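Local coordinates for hypothetical protein Cgl1923 (Corynebacterium glutamicum ATCC 13032, PDB 2P90), which is of unknown function but belongs to the PAC2 family of proteasome assembly chaperone relatives, and may act in a proteasome-related process, at residues P146-T151 / R257-L262. Sequence-based numbering, arbitrary orientation.
Sequences PHTRPT and RVVGAL
Thr148 OG1 is hydrogen-bonded to Glu263 OE2, and with its polar need met in this way the same atom can sit 3.5 Å from the methyl Val259 CG1. Thr148 belongs to a type I beta turn running from Pro146 to Arg149, in the loop between strands 134-143 and 153-157 of this PAC2-family chain; the turn packs against the long helix 253-276. Threonine suits the place because its other branch is a methyl: CG2 lies 3.8 Å from Val259 CG1.

Val259 and Leu262, three residues apart, present one face of the helix to the turn. Valine's two methyls, both branching from CB, serve two neighbours at once. With CG1 anti to the backbone N (chi1 176°), Val259 brings this methyl to Thr148, while CG2 meets His147 CE1 at 4.2 Å, obliquely to the ring. Pro146, which has no amide hydrogen to satisfy, lies against the backbone and CB of Leu262. Its CB is 4.0 Å from Leu262 CB, and its CG sits 3.8 Å from the carbonyl carbon of Leu262.

The His147 ring offers carbon atoms to its neighbours and a nitrogen, ND1, that is hydrogen-bonded to Tyr204 OH; the ring also meets that of His242 on helix 232-250. Thr148 CG2 stands 3.5 Å above one face of the His147 ring, toward the rim. Arg149 extends the link to the helix through a salt bridge from NH2 to Asp267, while its NH1 donates a bond of 3.2 Å to Thr148 O. That oxygen lies nearly in the guanidinium plane, whereas NH1 stands above the carbonyl plane of Thr148, 53° out of it.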
# COMPACT_ATOMS: atom_id res chain seq x y z
N PRO B 146 -30.43 10.62 -6.88
CA PRO B 146 -30.54 11.92 -6.19
C PRO B 146 -30.78 11.84 -4.68
O PRO B 146 -31.37 10.87 -4.21
CB PRO B 146 -31.75 12.56 -6.87
CG PRO B 146 -32.60 11.39 -7.35
CD PRO B 146 -31.73 10.15 -7.40
N HIS B 147 -30.37 12.87 -3.94
CA HIS B 147 -30.72 12.95 -2.52
C HIS B 147 -32.21 13.13 -2.28
O HIS B 147 -32.70 12.99 -1.14
CB HIS B 147 -29.92 14.07 -1.78
CG HIS B 147 -30.38 15.46 -2.10
ND1 HIS B 147 -29.89 16.17 -3.18
CD2 HIS B 147 -31.25 16.28 -1.47
CE1 HIS B 147 -30.46 17.36 -3.21
NE2 HIS B 147 -31.29 17.45 -2.19
N THR B 148 -32.94 13.45 -3.35
CA THR B 148 -34.38 13.78 -3.29
C THR B 148 -35.30 12.57 -3.48
O THR B 148 -36.50 12.71 -3.59
CB THR B 148 -34.74 14.87 -4.33
OG1 THR B 148 -34.21 14.48 -5.60
CG2 THR B 148 -34.16 16.27 -3.94
N ARG B 149 -34.72 11.37 -3.52
CA ARG B 149 -35.48 10.13 -3.70
C ARG B 149 -35.09 9.11 -2.62
O ARG B 149 -33.96 9.16 -2.13
CB ARG B 149 -35.24 9.56 -5.10
CG ARG B 149 -35.84 10.39 -6.22
CD ARG B 149 -37.37 10.30 -6.15
NE ARG B 149 -38.01 10.96 -7.28
CZ ARG B 149 -38.35 12.25 -7.32
NH1 ARG B 149 -38.12 13.08 -6.29
NH2 ARG B 149 -38.93 12.73 -8.41
N PRO B 150 -36.01 8.18 -2.26
CA PRO B 150 -35.64 7.18 -1.23
C PRO B 150 -34.33 6.45 -1.56
O PRO B 150 -34.00 6.28 -2.75
CB PRO B 150 -36.82 6.20 -1.23
CG PRO B 150 -37.99 6.95 -1.86
CD PRO B 150 -37.39 8.00 -2.78
N THR B 151 -33.59 6.07 -0.52
CA THR B 151 -32.34 5.29 -0.65
C THR B 151 -32.59 3.81 -0.98
O THR B 151 -33.26 3.08 -0.25
CB THR B 151 -31.42 5.45 0.59
OG1 THR B 151 -31.02 6.81 0.71
CG2 THR B 151 -30.16 4.61 0.44
N ARG B 257 -30.72 21.40 -11.88
CA ARG B 257 -30.80 20.79 -13.19
C ARG B 257 -30.25 19.36 -13.11
O ARG B 257 -30.88 18.42 -13.60
CB ARG B 257 -30.00 21.67 -14.15
CG ARG B 257 -29.48 21.02 -15.43
CD ARG B 257 -29.51 22.02 -16.62
NE ARG B 257 -29.07 23.39 -16.26
CZ ARG B 257 -29.86 24.37 -15.82
NH1 ARG B 257 -31.17 24.18 -15.66
NH2 ARG B 257 -29.34 25.57 -15.53
N VAL B 258 -29.11 19.22 -12.44
CA VAL B 258 -28.47 17.94 -12.21
C VAL B 258 -29.28 16.99 -11.33
O VAL B 258 -29.34 15.79 -11.61
CB VAL B 258 -27.04 18.15 -11.64
CG1 VAL B 258 -26.45 16.84 -11.03
CG2 VAL B 258 -26.13 18.73 -12.75
N VAL B 259 -29.92 17.52 -10.29
CA VAL B 259 -30.80 16.75 -9.40
C VAL B 259 -32.07 16.24 -10.11
O VAL B 259 -32.43 15.06 -9.99
CB VAL B 259 -31.16 17.57 -8.08
CG1 VAL B 259 -32.16 16.82 -7.18
CG2 VAL B 259 -29.87 17.92 -7.31
N GLY B 260 -32.73 17.14 -10.85
CA GLY B 260 -33.92 16.79 -11.64
C GLY B 260 -33.68 15.73 -12.71
O GLY B 260 -34.53 14.87 -12.93
N ALA B 261 -32.53 15.79 -13.37
CA ALA B 261 -32.15 14.75 -14.33
C ALA B 261 -31.93 13.35 -13.66
O ALA B 261 -32.34 12.33 -14.21
CB ALA B 261 -30.94 15.17 -15.13
N LEU B 262 -31.33 13.33 -12.48
CA LEU B 262 -31.23 12.09 -11.69
C LEU B 262 -32.58 11.60 -11.17
O LEU B 262 -32.80 10.38 -11.03
CB LEU B 262 -30.23 12.23 -10.53
CG LEU B 262 -28.76 12.54 -10.85
CD1 LEU B 262 -27.97 13.04 -9.59
CD2 LEU B 262 -28.07 11.32 -11.51